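Local structure of antitoxin HipB (Escherichia coli, 4Z5H) at residues Ile33-Ala38 with Phe56-Ser61. The protein neutralizes the toxin HipA and, as a homodimer, binds and bends operator DNA to repress the hipBA promoter. The protein carries 1 engineered substitution. Residues are numbered along the deposited sequence; the frame is centred on the assembly and turned at random.
Sequences IGIKQA and FKILQS. With nucleotides of chain B.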
ATOM      1  N   ILE A  33      -0.148  10.537  14.479  1.00 23.05           N
ATOM      2  CA  ILE A  33       0.714  10.570  13.310  1.00 25.69           C
ATOM      3  C   ILE A  33       0.828  11.920  12.614  1.00 25.08           C
ATOM      4  O   ILE A  33       1.439  12.018  11.585  1.00 28.53           O
ATOM      5  CB  ILE A  33       0.325   9.487  12.285  1.00 24.86           C
ATOM      6  CG1 ILE A  33      -1.100   9.692  11.793  1.00 19.10           C
ATOM      7  CG2 ILE A  33       0.518   8.104  12.872  1.00 20.89           C
ATOM      8  CD1 ILE A  33      -1.546   8.651  10.806  1.00 17.54           C
ATOM      9  N   GLY A  34       0.252  12.951  13.197  1.00 23.29           N
ATOM     10  CA  GLY A  34       0.268  14.267  12.604  1.00 24.46           C
ATOM     11  C   GLY A  34      -0.360  14.501  11.249  1.00 27.47           C
ATOM     12  O   GLY A  34       0.189  15.188  10.433  1.00 26.71           O
ATOM     13  N   ILE A  35      -1.541  13.952  11.029  1.00 23.97           N
ATOM     14  CA  ILE A  35      -2.297  14.204   9.820  1.00 19.25           C
ATOM     15  C   ILE A  35      -3.725  14.553  10.208  1.00 19.00           C
ATOM     16  O   ILE A  35      -4.089  14.424  11.348  1.00 19.80           O
ATOM     17  CB  ILE A  35      -2.280  13.033   8.823  1.00 21.16           C
ATOM     18  CG1 ILE A  35      -3.096  11.853   9.348  1.00 17.48           C
ATOM     19  CG2 ILE A  35      -0.866  12.644   8.460  1.00 21.92           C
ATOM     20  CD1 ILE A  35      -3.236  10.726   8.365  1.00 14.23           C
ATOM     21  N   LYS A  36      -4.499  15.027   9.254  1.00 17.01           N
ATOM     22  CA  LYS A  36      -5.887  15.357   9.505  1.00 18.64           C
ATOM     23  C   LYS A  36      -6.791  14.137   9.690  1.00 18.02           C
ATOM     24  O   LYS A  36      -6.632  13.142   9.025  1.00 12.81           O
ATOM     25  CB  LYS A  36      -6.422  16.242   8.397  1.00 17.33           C
ATOM     26  CG  LYS A  36      -5.651  17.534   8.235  1.00 24.14           C
ATOM     27  CD  LYS A  36      -6.325  18.438   7.234  1.00 28.93           C
ATOM     28  CE  LYS A  36      -7.594  19.026   7.805  1.00 28.45           C
ATOM     29  NZ  LYS A  36      -8.489  19.444   6.716  1.00 28.68           N
ATOM     30  N   GLN A  37      -7.774  14.287  10.566  1.00 15.42           N
ATOM     31  CA  GLN A  37      -8.818  13.308  10.775  1.00 14.60           C
ATOM     32  C   GLN A  37      -9.573  13.131   9.470  1.00 14.59           C
ATOM     33  O   GLN A  37      -9.938  12.043   9.107  1.00 12.02           O
ATOM     34  CB  GLN A  37      -9.764  13.763  11.882  1.00 17.09           C
ATOM     35  CG  GLN A  37     -11.040  12.957  12.006  1.00 14.53           C
ATOM     36  CD  GLN A  37     -12.183  13.513  11.187  1.00 16.79           C
ATOM     37  OE1 GLN A  37     -12.424  14.681  11.192  1.00 17.45           O
ATOM     38  NE2 GLN A  37     -12.872  12.664  10.480  1.00 14.13           N
ATOM     39  N   ALA A  38      -9.738  14.225   8.753  1.00 13.07           N
ATOM     40  CA  ALA A  38     -10.443  14.228   7.495  1.00 15.78           C
ATOM     41  C   ALA A  38      -9.741  13.306   6.508  1.00 13.62           C
ATOM     42  O   ALA A  38     -10.371  12.626   5.758  1.00 14.29           O
ATOM     43  CB  ALA A  38     -10.545  15.629   6.938  1.00 17.22           C
ATOM     44  N   PHE A  56       1.029   4.458   4.766  1.00  8.51           N
ATOM     45  CA  PHE A  56       2.035   4.017   5.717  1.00  9.11           C
ATOM     46  C   PHE A  56       1.927   4.663   7.099  1.00  9.34           C
ATOM     47  O   PHE A  56       2.156   4.029   8.079  1.00 10.25           O
ATOM     48  CB  PHE A  56       3.451   4.032   5.141  1.00 10.30           C
ATOM     49  CG  PHE A  56       3.743   2.852   4.266  1.00 10.61           C
ATOM     50  CD1 PHE A  56       4.062   1.626   4.814  1.00  8.55           C
ATOM     51  CD2 PHE A  56       3.646   2.953   2.897  1.00 11.01           C
ATOM     52  CE1 PHE A  56       4.296   0.533   4.012  1.00  9.55           C
ATOM     53  CE2 PHE A  56       3.885   1.865   2.085  1.00  9.08           C
ATOM     54  CZ  PHE A  56       4.202   0.653   2.637  1.00  9.47           C
ATOM     55  N   LYS A  57       1.562   5.927   7.136  1.00  8.75           N
ATOM     56  CA  LYS A  57       1.376   6.633   8.381  1.00 13.14           C
ATOM     57  C   LYS A  57       0.232   6.038   9.206  1.00 11.64           C
ATOM     58  O   LYS A  57       0.379   5.804  10.374  1.00 13.05           O
ATOM     59  CB  LYS A  57       1.154   8.112   8.122  1.00 12.02           C
ATOM     60  CG  LYS A  57       2.420   8.831   7.712  1.00 15.93           C
ATOM     61  CD  LYS A  57       2.203  10.311   7.523  1.00 19.29           C
ATOM     62  CE  LYS A  57       3.520  11.012   7.273  1.00 21.15           C
ATOM     63  NZ  LYS A  57       3.282  12.421   6.950  1.00 24.12           N
ATOM     64  N   ILE A  58      -0.886   5.778   8.544  1.00 12.15           N
ATOM     65  CA  ILE A  58      -2.037   5.149   9.167  1.00 11.14           C
ATOM     66  C   ILE A  58      -1.685   3.742   9.653  1.00 11.81           C
ATOM     67  O   ILE A  58      -2.018   3.375  10.748  1.00 11.46           O
ATOM     68  CB  ILE A  58      -3.284   5.161   8.259  1.00 10.99           C
ATOM     69  CG1 ILE A  58      -3.736   6.598   8.012  1.00 10.54           C
ATOM     70  CG2 ILE A  58      -4.423   4.405   8.903  1.00  9.31           C
ATOM     71  CD1 ILE A  58      -4.750   6.773   6.919  1.00  9.23           C
ATOM     72  N   LEU A  59      -0.921   3.010   8.857  1.00 10.01           N
ATOM     73  CA  LEU A  59      -0.506   1.684   9.229  1.00 10.92           C
ATOM     74  C   LEU A  59       0.273   1.743  10.532  1.00 11.70           C
ATOM     75  O   LEU A  59       0.010   0.975  11.414  1.00 14.61           O
ATOM     76  CB  LEU A  59       0.439   1.126   8.180  1.00 10.51           C
ATOM     77  CG  LEU A  59       0.142   0.015   7.207  1.00 17.75           C
ATOM     78  CD1 LEU A  59       1.425  -0.541   6.632  1.00 11.84           C
ATOM     79  CD2 LEU A  59      -0.801  -1.068   7.684  1.00 12.01           C
ATOM     80  N   GLN A  60       1.178   2.704  10.651  1.00 11.26           N
ATOM     81  CA  GLN A  60       1.946   2.898  11.864  1.00 13.99           C
ATOM     82  C   GLN A  60       1.044   3.211  13.065  1.00 16.01           C
ATOM     83  O   GLN A  60       1.211   2.633  14.111  1.00 16.92           O
ATOM     84  CB  GLN A  60       2.964   4.022  11.699  1.00 14.50           C
ATOM     85  CG  GLN A  60       3.897   4.146  12.887  1.00 19.07           C
ATOM     86  CD  GLN A  60       4.475   5.533  13.096  1.00 25.04           C
ATOM     87  OE1 GLN A  60       4.098   6.488  12.442  1.00 29.74           O
ATOM     88  NE2 GLN A  60       5.421   5.630  13.998  1.00 24.88           N
ATOM     89  N   SER A  61       0.054   4.059  12.851  1.00 11.27           N
ATOM     90  CA  SER A  61      -0.878   4.443  13.897  1.00 14.73           C
ATOM     91  C   SER A  61      -1.639   3.231  14.428  1.00 14.56           C
ATOM     92  O   SER A  61      -1.960   3.193  15.579  1.00 15.77           O
ATOM     93  CB  SER A  61      -1.843   5.544  13.448  1.00 14.58           C
ATOM     94  OG  SER A  61      -2.900   5.047  12.705  1.00 10.59           O
TER
ATOM     95  P    DA B  14      -2.214  15.867   5.672  1.00 39.74           P
ATOM     96  OP1  DA B  14      -1.118  15.109   6.292  1.00 34.58           O
ATOM     97  OP2  DA B  14      -3.607  15.492   5.964  1.00 31.06           O
ATOM     98  O5'  DA B  14      -2.070  17.413   6.016  1.00 39.53           O
ATOM     99  C5'  DA B  14      -0.859  18.129   5.722  1.00 35.37           C
ATOM    100  C4'  DA B  14      -1.146  19.592   5.482  1.00 34.51           C
ATOM    101  O4'  DA B  14      -1.919  19.737   4.275  1.00 32.82           O
ATOM    102  C3'  DA B  14      -1.970  20.284   6.561  1.00 36.52           C
ATOM    103  O3'  DA B  14      -1.152  20.887   7.562  1.00 41.83           O
ATOM    104  C2'  DA B  14      -2.650  21.401   5.800  1.00 35.69           C
ATOM    105  C1'  DA B  14      -2.775  20.863   4.382  1.00 34.66           C
ATOM    106  N9   DA B  14      -4.123  20.448   4.001  1.00 30.71           N
ATOM    107  C8   DA B  14      -4.734  19.234   4.181  1.00 28.35           C
ATOM    108  N7   DA B  14      -5.956  19.182   3.711  1.00 26.61           N
ATOM    109  C5   DA B  14      -6.165  20.449   3.188  1.00 26.77           C
ATOM    110  C6   DA B  14      -7.267  21.038   2.547  1.00 27.99           C
ATOM    111  N6   DA B  14      -8.411  20.399   2.307  1.00 25.38           N
ATOM    112  N1   DA B  14      -7.148  22.320   2.149  1.00 31.70           N
ATOM    113  C2   DA B  14      -6.000  22.961   2.388  1.00 27.43           C
ATOM    114  N3   DA B  14      -4.899  22.519   2.986  1.00 31.27           N
ATOM    115  C4   DA B  14      -5.046  21.240   3.363  1.00 28.99           C
ATOM    116  P    DG B  15      -1.758  21.215   8.997  1.00 51.74           P
ATOM    117  OP1  DG B  15      -0.646  21.284   9.945  1.00 46.10           O
ATOM    118  OP2  DG B  15      -2.876  20.282   9.258  1.00 42.79           O
ATOM    119  O5'  DG B  15      -2.438  22.637   8.808  1.00 46.50           O
ATOM    120  C5'  DG B  15      -1.770  23.720   8.145  1.00 41.56           C
ATOM    121  C4'  DG B  15      -2.742  24.845   7.875  1.00 39.42           C
ATOM    122  O4'  DG B  15      -3.442  24.586   6.646  1.00 34.39           O
ATOM    123  C3'  DG B  15      -3.837  25.025   8.915  1.00 41.19           C
ATOM    124  O3'  DG B  15      -3.486  25.935   9.955  1.00 46.27           O
ATOM    125  C2'  DG B  15      -4.944  25.673   8.118  1.00 39.64           C
ATOM    126  C1'  DG B  15      -4.768  25.082   6.730  1.00 39.54           C
ATOM    127  N9   DG B  15      -5.680  23.987   6.437  1.00 34.52           N
ATOM    128  C8   DG B  15      -5.490  22.653   6.697  1.00 33.05           C
ATOM    129  N7   DG B  15      -6.488  21.910   6.310  1.00 31.51           N
ATOM    130  C5   DG B  15      -7.401  22.808   5.782  1.00 28.54           C
ATOM    131  C6   DG B  15      -8.680  22.591   5.220  1.00 30.47           C
ATOM    132  O6   DG B  15      -9.282  21.529   5.067  1.00 29.29           O
ATOM    133  N1   DG B  15      -9.267  23.782   4.811  1.00 32.14           N
ATOM    134  C2   DG B  15      -8.696  25.022   4.928  1.00 34.97           C
ATOM    135  N2   DG B  15      -9.421  26.049   4.472  1.00 34.55           N
ATOM    136  N3   DG B  15      -7.508  25.239   5.458  1.00 31.50           N
ATOM    137  C4   DG B  15      -6.921  24.096   5.862  1.00 33.71           C
ATOM    138  P    DG B  16      -4.283  25.897  11.319  1.00 55.36           P
ATOM    139  OP1  DG B  16      -3.847  27.037  12.127  1.00 56.84           O
ATOM    140  OP2  DG B  16      -4.161  24.537  11.868  1.00 53.90           O
ATOM    141  O5'  DG B  16      -5.805  26.044  10.872  1.00 45.93           O
ATOM    142  C5'  DG B  16      -6.377  27.326  10.621  1.00 44.84           C
ATOM    143  C4'  DG B  16      -7.783  27.227  10.070  1.00 44.52           C
ATOM    144  O4'  DG B  16      -7.874  26.307   8.969  1.00 42.40           O
ATOM    145  C3'  DG B  16      -8.880  26.759  11.013  1.00 43.26           C
ATOM    146  O3'  DG B  16      -9.410  27.789  11.836  1.00 47.98           O
ATOM    147  C2'  DG B  16      -9.993  26.454  10.037  1.00 41.70           C
ATOM    148  C1'  DG B  16      -9.254  26.009   8.779  1.00 42.51           C
ATOM    149  N9   DG B  16      -9.395  24.577   8.550  1.00 35.23           N
ATOM    150  C8   DG B  16      -8.536  23.574   8.922  1.00 34.36           C
ATOM    151  N7   DG B  16      -8.970  22.385   8.608  1.00 30.27           N
ATOM    152  C5   DG B  16     -10.199  22.617   8.009  1.00 29.78           C
ATOM    153  C6   DG B  16     -11.140  21.711   7.460  1.00 26.31           C
ATOM    154  O6   DG B  16     -11.072  20.484   7.385  1.00 25.17           O
ATOM    155  N1   DG B  16     -12.257  22.373   6.965  1.00 25.78           N
ATOM    156  C2   DG B  16     -12.445  23.730   6.993  1.00 27.14           C
ATOM    157  N2   DG B  16     -13.587  24.181   6.466  1.00 24.29           N
ATOM    158  N3   DG B  16     -11.573  24.585   7.489  1.00 27.42           N
ATOM    159  C4   DG B  16     -10.484  23.964   7.983  1.00 30.08           C
TER
HETATM  160  O   HOH W   1       2.819  13.535   9.789  1.00 30.27           O
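Ile-33 meets helix 52-61 where the chain turns between the two helices of the helix-turn-helix, its CA 6.3 Å from that of Lys-57; Gly-34 then takes positive phi in a Schellman motif, a conformation that favours glycine. The branched side chain of Ile-33 is a knob in a hole formed by Lys-57, Ile-58, Gln-60 and Ser-61. With chi1 at 61°, its CG2 and CD1 lie side by side over the backbone carbonyl of Lys-57, CG2 3.4 Å from Lys-57 O; CG2 goes on to Ser-61 CB (3.5 Å), CD1 to Ile-58 CG1 (4.1 Å). An apolar knob suits this carbonyl, which already accepts the helical bond from Ser-61 N. A small serine suits this wall, and its OG donates to Ile-58 O, in the carbonyl plane on a lone pair. Ile-35 sends CD1 to the same CG1 of Ile-58, the two side chains crossing at about a right angle. Lys-57 serves twice: its extended chain passes Ile-35 CG2, with CD 4.0 Å away, and its NZ donates to a water that lies 2.7 Å from Ile-33 O and can donate to it. N-cap Lys-36 donates hydrogen bonds from NZ to O6 of DG15 (2.8 Å) and DG16 (2.9 Å), both of chain B. The turn thus rests on helix 52-61 mainly through apolar packing, with a water at the rim, while Lys-36 bonds two successive guanines, consistent with sequence recognition.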